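Local structure of molybdopterin-guanine dinucleotide biosynthesis protein B (1NP6) at residues F91-M96 against D102-E107; K25-L30 against I35-I40; L131-H136 against N147-L152. The protein binds GTP and hydrolyses it weakly, and may act as an adapter for efficient biosynthesis and use of the molybdopterin guanine dinucleotide form of the molybdenum cofactor. One frame throughout, in Å; residues are numbered along the deposited sequence.

Contact 1 (F91-M96 against D102-E107); sequences FLASRM and DLILVE
Ile-104 illustrates how one methyl group can join a helix to a sheet: its CD1 meets CB of Ala-93 at 4.1 Å and, nearly at right angles to that approach, SD of Met-96 at 3.8 Å. Met-96 and Ile-104 run past each other in opposite senses, so that the sulfur lies along the flank of the isoleucine, with CG1 also 4.0 Å from SD. CD1 of Ile-104 lies nearly anti to CA about the CB-CG1 bond (chi2 163°), which carries it out from the strand toward the helix. Ile-40 of the neighbouring strand touches all three residues. With an alanine here in place of the isoleucine, CB of Ala-93 would probably face a gap and the Met-96 thioether, having lost the flank it rests on, would be likely to turn more freely.

In the P-loop NTPase fold strand 103-107 is an inner strand of the parallel sheet, and helix 89-95 covers one of its faces. On the other face Leu-105 packs on helix 19-32 and Leu-103 on helix 158-170. Asp-102, predicted to bind GTP, forms a salt bridge with Arg-36.

Within 91-96 one backbone oxygen takes two bonds. The Ser-94 hydroxyl OG donates to the carbonyl O of Phe-91 at 2.8 Å, tilted 16° from the carbonyl plane, and the amide of Arg-95 adds a weak bond to the same oxygen.

Within the same segment, CD of Arg-95 sits 3.6 Å above the plane of the Phe-91 ring, offset toward its rim, while NH2 of Arg-95 makes a weak hydrogen bond to Arg-95 O of the second subunit.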
loop_
_atom_site.group_PDB
_atom_site.type_symbol
_atom_site.label_atom_id
_atom_site.label_comp_id
_atom_site.label_asym_id
_atom_site.label_seq_id
_atom_site.Cartn_x
_atom_site.Cartn_y
_atom_site.Cartn_z
ATOM N N PHE B 91 -5.146 -2.061 -13.409
ATOM C CA PHE B 91 -5.272 -0.979 -12.441
ATOM C C PHE B 91 -4.236 -1.187 -11.327
ATOM O O PHE B 91 -3.465 -0.278 -10.995
ATOM C CB PHE B 91 -6.689 -0.903 -11.852
ATOM C CG PHE B 91 -6.851 0.165 -10.776
ATOM C CD1 PHE B 91 -6.906 1.520 -11.111
ATOM C CD2 PHE B 91 -6.924 -0.193 -9.435
ATOM C CE1 PHE B 91 -7.031 2.498 -10.122
ATOM C CE2 PHE B 91 -7.050 0.770 -8.437
ATOM C CZ PHE B 91 -7.099 2.117 -8.773
ATOM N N LEU B 92 -4.211 -2.393 -10.783
ATOM C CA LEU B 92 -3.299 -2.702 -9.685
ATOM C C LEU B 92 -1.846 -2.421 -10.079
ATOM O O LEU B 92 -1.158 -1.681 -9.380
ATOM C CB LEU B 92 -3.507 -4.132 -9.172
ATOM C CG LEU B 92 -4.811 -4.404 -8.412
ATOM C CD1 LEU B 92 -4.937 -5.889 -8.099
ATOM C CD2 LEU B 92 -4.944 -3.555 -7.143
ATOM N N ALA B 93 -1.410 -2.964 -11.219
ATOM C CA ALA B 93 -0.063 -2.725 -11.733
ATOM C C ALA B 93 0.276 -1.239 -11.939
ATOM O O ALA B 93 1.409 -0.805 -11.654
ATOM C CB ALA B 93 0.168 -3.521 -12.994
ATOM N N SER B 94 -0.701 -0.458 -12.402
ATOM C CA SER B 94 -0.532 1.000 -12.531
ATOM C C SER B 94 -0.386 1.763 -11.197
ATOM O O SER B 94 0.058 2.907 -11.203
ATOM C CB SER B 94 -1.694 1.622 -13.341
ATOM O OG SER B 94 -2.772 1.934 -12.478
ATOM N N ARG B 95 -0.802 1.176 -10.070
ATOM C CA ARG B 95 -0.608 1.845 -8.767
ATOM C C ARG B 95 0.805 1.598 -8.217
ATOM O O ARG B 95 1.223 2.252 -7.250
ATOM C CB ARG B 95 -1.653 1.419 -7.733
ATOM C CG ARG B 95 -3.139 1.556 -8.183
ATOM C CD ARG B 95 -3.506 2.890 -8.818
ATOM N NE ARG B 95 -3.467 4.008 -7.870
ATOM C CZ ARG B 95 -3.503 5.293 -8.205
ATOM N NH1 ARG B 95 -3.589 5.653 -9.482
ATOM N NH2 ARG B 95 -3.458 6.228 -7.259
ATOM N N MET B 96 1.538 0.683 -8.846
ATOM C CA MET B 96 2.969 0.471 -8.523
ATOM C C MET B 96 3.835 1.603 -9.084
ATOM O O MET B 96 3.442 2.255 -10.061
ATOM C CB MET B 96 3.454 -0.894 -9.052
ATOM C CG MET B 96 2.979 -2.076 -8.204
ATOM S SD MET B 96 3.386 -3.717 -8.873
ATOM C CE MET B 96 3.727 -4.606 -7.457
ATOM N N ASP B 102 11.373 -3.491 -13.233
ATOM C CA ASP B 102 11.620 -4.009 -14.585
ATOM C C ASP B 102 10.594 -5.033 -15.067
ATOM O O ASP B 102 10.487 -5.283 -16.263
ATOM C CB ASP B 102 13.004 -4.664 -14.639
ATOM C CG ASP B 102 14.110 -3.719 -14.213
ATOM O OD1 ASP B 102 14.201 -2.620 -14.792
ATOM O OD2 ASP B 102 14.934 -3.981 -13.306
ATOM N N LEU B 103 9.862 -5.631 -14.124
ATOM C CA LEU B 103 9.063 -6.828 -14.353
ATOM C C LEU B 103 8.094 -7.008 -13.198
ATOM O O LEU B 103 8.496 -6.934 -12.046
ATOM C CB LEU B 103 9.971 -8.067 -14.408
ATOM C CG LEU B 103 9.322 -9.449 -14.429
ATOM C CD1 LEU B 103 8.856 -9.809 -15.861
ATOM C CD2 LEU B 103 10.271 -10.501 -13.888
ATOM N N ILE B 104 6.826 -7.268 -13.500
ATOM C CA ILE B 104 5.866 -7.572 -12.447
ATOM C C ILE B 104 5.364 -9.008 -12.566
ATOM O O ILE B 104 4.761 -9.380 -13.579
ATOM C CB ILE B 104 4.698 -6.541 -12.475
ATOM C CG1 ILE B 104 5.206 -5.127 -12.164
ATOM C CG2 ILE B 104 3.600 -6.924 -11.507
ATOM C CD1 ILE B 104 4.222 -3.989 -12.583
ATOM N N LEU B 105 5.603 -9.811 -11.522
ATOM C CA LEU B 105 5.104 -11.183 -11.451
ATOM C C LEU B 105 3.684 -11.213 -10.871
ATOM O O LEU B 105 3.386 -10.432 -9.967
ATOM C CB LEU B 105 6.032 -12.072 -10.607
ATOM C CG LEU B 105 7.501 -12.088 -11.063
ATOM C CD1 LEU B 105 8.461 -12.600 -9.969
ATOM C CD2 LEU B 105 7.649 -12.922 -12.339
ATOM N N VAL B 106 2.842 -12.128 -11.371
ATOM C CA VAL B 106 1.421 -12.210 -10.967
ATOM C C VAL B 106 1.013 -13.622 -10.573
ATOM O O VAL B 106 1.281 -14.578 -11.310
ATOM C CB VAL B 106 0.480 -11.692 -12.095
ATOM C CG1 VAL B 106 -1.000 -11.689 -11.623
ATOM C CG2 VAL B 106 0.923 -10.317 -12.555
ATOM N N GLU B 107 0.357 -13.757 -9.417
ATOM C CA GLU B 107 0.032 -15.069 -8.838
ATOM C C GLU B 107 -1.261 -15.136 -7.977
ATOM O O GLU B 107 -1.571 -14.213 -7.226
ATOM C CB GLU B 107 1.228 -15.517 -7.985
ATOM C CG GLU B 107 0.910 -16.604 -6.986
ATOM C CD GLU B 107 1.884 -16.618 -5.840
ATOM O OE1 GLU B 107 2.109 -15.547 -5.239
ATOM O OE2 GLU B 107 2.429 -17.703 -5.559
#

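Contact 2 (K25-L30 against I35-I40); sequences KLIPAL and IRPGLI
Ile-35 folds back onto the residue it is hydrogen-bonded to, Leu-30, and tracing its side chain outward shows how a helix-to-strand connection can be closed. CB lies 3.4 Å from the carbonyl O of Leu-30. From there the chain forks. The CG2 branch, anti to the backbone N, reaches CB of Leu-30 at 4.1 Å, whereas CG1 stays near the carbonyl, 4.0 Å from Leu-30 O. At the tip, CD1 has two partners, Leu-30 O at 3.7 Å and CD2 of Leu-30 at 3.8 Å; chi2 of 137°, short of anti, goes with this place beside both the carbonyl and the leucine methyl. The two side chains thus meet at an oblique crossing, with the helix carbonyl covered by isoleucine carbons.

Further in, CG2 of Ile-27 touches CG of the Pro-37 ring at 3.9 Å, tying the preceding turn of the helix to segment 35-40. Helix 19-32 starts at Lys-19 and Thr-20 of the Walker A motif, inferred to bind GTP, so the contact lies in the first beta-alpha-beta crossover of a P-loop protein, where the chain returns as strand 37-42. That strand is outermost in its own chain, yet Gly-38, Leu-39 and Ile-40 pair in parallel with a strand of the second subunit, continuing the sheet across the dimer.

The one polar link between the segments is the bond from Ile-35 N to Leu-30 O, 3.2 Å long. It is bent to 140° at the hydrogen, and the donor stands 37° out of the carbonyl plane. With one bent bond and otherwise carbon packing, the contact is mostly hydrophobic in character.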
loop_
_atom_site.group_PDB
_atom_site.type_symbol
_atom_site.label_atom_id
_atom_site.label_comp_id
_atom_site.label_asym_id
_atom_site.label_seq_id
_atom_site.Cartn_x
_atom_site.Cartn_y
_atom_site.Cartn_z
ATOM N N LYS B 25 12.103 -18.896 -4.647
ATOM C CA LYS B 25 13.475 -19.063 -5.157
ATOM C C LYS B 25 13.782 -18.322 -6.470
ATOM O O LYS B 25 14.937 -18.017 -6.761
ATOM C CB LYS B 25 13.822 -20.546 -5.365
ATOM C CG LYS B 25 13.073 -21.535 -4.487
ATOM C CD LYS B 25 13.841 -22.837 -4.363
ATOM C CE LYS B 25 13.505 -23.797 -5.493
ATOM N NZ LYS B 25 14.619 -24.751 -5.784
ATOM N N LEU B 26 12.768 -18.063 -7.288
ATOM C CA LEU B 26 13.006 -17.391 -8.567
ATOM C C LEU B 26 13.307 -15.908 -8.396
ATOM O O LEU B 26 14.202 -15.368 -9.075
ATOM C CB LEU B 26 11.796 -17.588 -9.509
ATOM C CG LEU B 26 11.870 -16.851 -10.851
ATOM C CD1 LEU B 26 12.984 -17.391 -11.751
ATOM C CD2 LEU B 26 10.486 -16.895 -11.552
ATOM N N ILE B 27 12.574 -15.253 -7.489
ATOM C CA ILE B 27 12.708 -13.817 -7.244
ATOM C C ILE B 27 14.150 -13.426 -6.816
ATOM O O ILE B 27 14.739 -12.511 -7.395
ATOM C CB ILE B 27 11.610 -13.309 -6.258
ATOM C CG1 ILE B 27 10.240 -13.237 -6.977
ATOM C CG2 ILE B 27 11.953 -11.925 -5.685
ATOM C CD1 ILE B 27 9.023 -13.171 -6.030
ATOM N N PRO B 28 14.728 -14.117 -5.838
ATOM C CA PRO B 28 16.146 -13.879 -5.497
ATOM C C PRO B 28 17.077 -14.039 -6.692
ATOM O O PRO B 28 17.962 -13.197 -6.872
ATOM C CB PRO B 28 16.450 -14.953 -4.427
ATOM C CG PRO B 28 15.127 -15.275 -3.812
ATOM C CD PRO B 28 14.098 -15.114 -4.945
ATOM N N ALA B 29 16.870 -15.099 -7.488
ATOM C CA ALA B 29 17.662 -15.388 -8.658
ATOM C C ALA B 29 17.566 -14.279 -9.706
ATOM O O ALA B 29 18.563 -13.915 -10.335
ATOM C CB ALA B 29 17.258 -16.715 -9.248
ATOM N N LEU B 30 16.367 -13.741 -9.894
ATOM C CA LEU B 30 16.202 -12.585 -10.770
ATOM C C LEU B 30 16.959 -11.359 -10.222
ATOM O O LEU B 30 17.665 -10.672 -10.965
ATOM C CB LEU B 30 14.708 -12.270 -10.979
ATOM C CG LEU B 30 13.892 -13.290 -11.798
ATOM C CD1 LEU B 30 12.391 -12.983 -11.750
ATOM C CD2 LEU B 30 14.382 -13.407 -13.251
ATOM N N ILE B 35 17.750 -7.673 -12.060
ATOM C CA ILE B 35 16.324 -7.451 -12.334
ATOM C C ILE B 35 15.628 -6.984 -11.055
ATOM O O ILE B 35 15.844 -7.555 -9.993
ATOM C CB ILE B 35 15.653 -8.744 -12.869
ATOM C CG1 ILE B 35 16.152 -9.062 -14.283
ATOM C CG2 ILE B 35 14.103 -8.623 -12.832
ATOM C CD1 ILE B 35 16.458 -10.516 -14.495
ATOM N N ARG B 36 14.807 -5.938 -11.144
ATOM C CA ARG B 36 14.067 -5.497 -9.971
ATOM C C ARG B 36 12.602 -5.893 -10.150
ATOM O O ARG B 36 11.870 -5.196 -10.845
ATOM C CB ARG B 36 14.233 -3.992 -9.733
ATOM C CG ARG B 36 15.696 -3.493 -9.732
ATOM C CD ARG B 36 15.853 -1.974 -9.978
ATOM N NE ARG B 36 15.495 -1.578 -11.343
ATOM C CZ ARG B 36 15.244 -0.331 -11.748
ATOM N NH1 ARG B 36 15.292 0.696 -10.896
ATOM N NH2 ARG B 36 14.936 -0.107 -13.025
ATOM N N PRO B 37 12.194 -7.025 -9.565
ATOM C CA PRO B 37 10.822 -7.532 -9.732
ATOM C C PRO B 37 9.774 -6.902 -8.805
ATOM O O PRO B 37 10.036 -6.604 -7.640
ATOM C CB PRO B 37 10.961 -9.029 -9.425
ATOM C CG PRO B 37 12.122 -9.115 -8.413
ATOM C CD PRO B 37 13.017 -7.921 -8.716
ATOM N N GLY B 38 8.582 -6.692 -9.350
ATOM C CA GLY B 38 7.382 -6.485 -8.543
ATOM C C GLY B 38 6.582 -7.781 -8.460
ATOM O O GLY B 38 6.784 -8.709 -9.265
ATOM N N LEU B 39 5.654 -7.826 -7.505
ATOM C CA LEU B 39 4.778 -8.968 -7.285
ATOM C C LEU B 39 3.343 -8.526 -6.956
ATOM O O LEU B 39 3.127 -7.680 -6.074
ATOM C CB LEU B 39 5.278 -9.831 -6.128
ATOM C CG LEU B 39 4.439 -11.085 -5.781
ATOM C CD1 LEU B 39 4.466 -12.129 -6.892
ATOM C CD2 LEU B 39 4.945 -11.713 -4.494
ATOM N N ILE B 40 2.377 -9.107 -7.663
ATOM C CA ILE B 40 0.953 -8.930 -7.336
ATOM C C ILE B 40 0.362 -10.309 -7.000
ATOM O O ILE B 40 0.438 -11.250 -7.801
ATOM C CB ILE B 40 0.188 -8.286 -8.526
ATOM C CG1 ILE B 40 0.849 -6.965 -8.951
ATOM C CG2 ILE B 40 -1.291 -8.116 -8.151
ATOM C CD1 ILE B 40 0.150 -6.231 -10.188
#

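Contact 3 (L131-H136 against N147-L152); sequences LVIDRH and NLDVAL
Ile-133 and Leu-148 cross at a slant and meet through their terminal methyls, CD1 of the isoleucine lying 4.0 Å from CD2 of the leucine. They come from two connections at the far margin of the parallel sheet of this P-loop fold: the loop leading into strand 137-142 and the one leading into the outermost strand, 151-154. The backbones stay well apart, the closest CA atoms, those of Ile-133 and Val-150, being 9.1 Å from each other. Side chains alone must therefore bridge the gap. Ile-133 does so with an extended chain that carries CD1 outward (chi2 171°), whereas Leu-148 offers its CD2 branch, CD1 being the one anti to CA. Both residues also rest on Val-140 of strand 137-142.

The other branch of Ile-133 meets a different kind of neighbour. Its CG2 faces Asp-149, which approaches from the opposite direction and brings OD2 to 4.2 Å. A carboxylate oxygen beside a methyl carbon gains no bond from it, and the carboxylate lies at the protein surface.

The loop on the Ile-133 side has a fastening of its own. OD2 of Asp-134 accepts the backbone N-H of His-136 at 2.9 Å, using the anti lone pair that points away from the other carboxylate oxygen. This is an Asx turn, and it bends the chain just before strand 137-142. OD1 of Asp-134 has a long, weak ion pair with Lys-116. Within the turn, CG of Arg-135 stands over the centre of the His-136 ring, 4.3 Å above its plane.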
loop_
_atom_site.group_PDB
_atom_site.type_symbol
_atom_site.label_atom_id
_atom_site.label_comp_id
_atom_site.label_asym_id
_atom_site.label_seq_id
_atom_site.Cartn_x
_atom_site.Cartn_y
_atom_site.Cartn_z
ATOM N N LEU B 131 -4.054 -30.508 -18.357
ATOM C CA LEU B 131 -3.503 -29.150 -18.435
ATOM C C LEU B 131 -4.224 -28.297 -19.485
ATOM O O LEU B 131 -4.390 -28.724 -20.632
ATOM C CB LEU B 131 -2.010 -29.182 -18.776
ATOM C CG LEU B 131 -1.008 -29.499 -17.667
ATOM C CD1 LEU B 131 0.381 -29.663 -18.262
ATOM C CD2 LEU B 131 -1.007 -28.435 -16.575
ATOM N N VAL B 132 -4.632 -27.093 -19.086
ATOM C CA VAL B 132 -5.261 -26.133 -19.999
ATOM C C VAL B 132 -4.238 -25.082 -20.464
ATOM O O VAL B 132 -3.823 -24.215 -19.694
ATOM C CB VAL B 132 -6.564 -25.487 -19.396
ATOM C CG1 VAL B 132 -7.581 -26.552 -19.028
ATOM C CG2 VAL B 132 -6.273 -24.617 -18.174
ATOM N N ILE B 133 -3.821 -25.191 -21.724
ATOM C CA ILE B 133 -2.807 -24.316 -22.305
ATOM C C ILE B 133 -3.413 -23.382 -23.356
ATOM O O ILE B 133 -3.402 -23.704 -24.550
ATOM C CB ILE B 133 -1.659 -25.148 -22.940
ATOM C CG1 ILE B 133 -1.054 -26.124 -21.920
ATOM C CG2 ILE B 133 -0.589 -24.220 -23.534
ATOM C CD1 ILE B 133 -0.064 -27.119 -22.515
ATOM N N ASP B 134 -3.917 -22.232 -22.904
ATOM C CA ASP B 134 -4.518 -21.215 -23.778
ATOM C C ASP B 134 -3.454 -20.394 -24.523
ATOM O O ASP B 134 -2.261 -20.711 -24.450
ATOM C CB ASP B 134 -5.474 -20.306 -22.984
ATOM C CG ASP B 134 -4.766 -19.501 -21.905
ATOM O OD1 ASP B 134 -5.175 -19.591 -20.730
ATOM O OD2 ASP B 134 -3.796 -18.747 -22.136
ATOM N N ARG B 135 -3.880 -19.340 -25.224
ATOM C CA ARG B 135 -2.982 -18.598 -26.122
ATOM C C ARG B 135 -1.907 -17.761 -25.405
ATOM O O ARG B 135 -0.910 -17.363 -26.017
ATOM C CB ARG B 135 -3.776 -17.716 -27.097
ATOM C CG ARG B 135 -4.599 -16.630 -26.437
ATOM C CD ARG B 135 -5.491 -15.848 -27.398
ATOM N NE ARG B 135 -5.245 -14.409 -27.318
ATOM C CZ ARG B 135 -4.308 -13.762 -28.013
ATOM N NH1 ARG B 135 -3.517 -14.417 -28.856
ATOM N NH2 ARG B 135 -4.159 -12.453 -27.861
ATOM N N HIS B 136 -2.117 -17.504 -24.120
ATOM C CA HIS B 136 -1.200 -16.674 -23.336
ATOM C C HIS B 136 0.023 -17.405 -22.776
ATOM O O HIS B 136 0.940 -16.757 -22.283
ATOM C CB HIS B 136 -1.965 -15.997 -22.201
ATOM C CG HIS B 136 -2.945 -14.971 -22.675
ATOM N ND1 HIS B 136 -4.259 -14.952 -22.263
ATOM C CD2 HIS B 136 -2.805 -13.937 -23.538
ATOM C CE1 HIS B 136 -4.886 -13.946 -22.848
ATOM N NE2 HIS B 136 -4.026 -13.316 -23.626
ATOM N N ASN B 147 6.120 -33.481 -24.605
ATOM C CA ASN B 147 6.357 -32.979 -25.952
ATOM C C ASN B 147 5.256 -31.972 -26.230
ATOM O O ASN B 147 4.070 -32.324 -26.249
ATOM C CB ASN B 147 6.400 -34.106 -26.999
ATOM C CG ASN B 147 6.739 -33.594 -28.402
ATOM O OD1 ASN B 147 7.791 -32.983 -28.627
ATOM N ND2 ASN B 147 5.844 -33.839 -29.350
ATOM N N LEU B 148 5.648 -30.714 -26.402
ATOM C CA LEU B 148 4.667 -29.630 -26.380
ATOM C C LEU B 148 4.727 -28.668 -27.560
ATOM O O LEU B 148 5.715 -28.616 -28.300
ATOM C CB LEU B 148 4.778 -28.835 -25.067
ATOM C CG LEU B 148 4.222 -29.472 -23.790
ATOM C CD1 LEU B 148 4.607 -28.639 -22.581
ATOM C CD2 LEU B 148 2.717 -29.661 -23.844
ATOM N N ASP B 149 3.648 -27.899 -27.705
ATOM C CA ASP B 149 3.593 -26.761 -28.619
ATOM C C ASP B 149 4.537 -25.632 -28.171
ATOM O O ASP B 149 5.251 -25.044 -28.992
ATOM C CB ASP B 149 2.155 -26.243 -28.720
ATOM C CG ASP B 149 1.189 -26.998 -27.806
ATOM O OD1 ASP B 149 0.715 -28.089 -28.198
ATOM O OD2 ASP B 149 0.850 -26.583 -26.676
ATOM N N VAL B 150 4.535 -25.344 -26.867
ATOM C CA VAL B 150 5.374 -24.291 -26.287
ATOM C C VAL B 150 6.633 -24.874 -25.629
ATOM O O VAL B 150 6.742 -26.090 -25.470
ATOM C CB VAL B 150 4.584 -23.440 -25.253
ATOM C CG1 VAL B 150 3.375 -22.778 -25.898
ATOM C CG2 VAL B 150 4.157 -24.285 -24.051
ATOM N N ALA B 151 7.568 -24.003 -25.243
ATOM C CA ALA B 151 8.792 -24.412 -24.528
ATOM C C ALA B 151 8.506 -25.311 -23.322
ATOM O O ALA B 151 7.463 -25.163 -22.666
ATOM C CB ALA B 151 9.561 -23.196 -24.076
ATOM N N LEU B 152 9.437 -26.226 -23.031
ATOM C CA LEU B 152 9.327 -27.083 -21.853
ATOM C C LEU B 152 10.570 -26.968 -20.971
ATOM O O LEU B 152 11.693 -27.288 -21.388
ATOM C CB LEU B 152 9.013 -28.552 -22.203
ATOM C CG LEU B 152 8.888 -29.350 -20.884
ATOM C CD1 LEU B 152 7.494 -29.872 -20.597
ATOM C CD2 LEU B 152 9.930 -30.439 -20.719
#

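Contacts 1 and 2, centres 12 Å apart, are neighbours because strands 103-107 and 37-42 lie side by side. Gly-38 joins them through probable hydrogen bonds of its N to Leu-103 O (2.7 Å) and of Leu-105 N to its O (2.8 Å). CE of Met-96 packs 3.4 Å from Leu-39 O, and both contacts reach the second subunit. In contact 1 the side chain of Asp-102, predicted to bind GTP, lies about 4 Å from that of Ile-35; the Ile-27 side chain is about 9 Å from that of Thr-20, inferred to bind GTP. Contact 3 shares only the sheet, its nearest atoms about 11 Å from contact 1 and about 14 Å from contact 2.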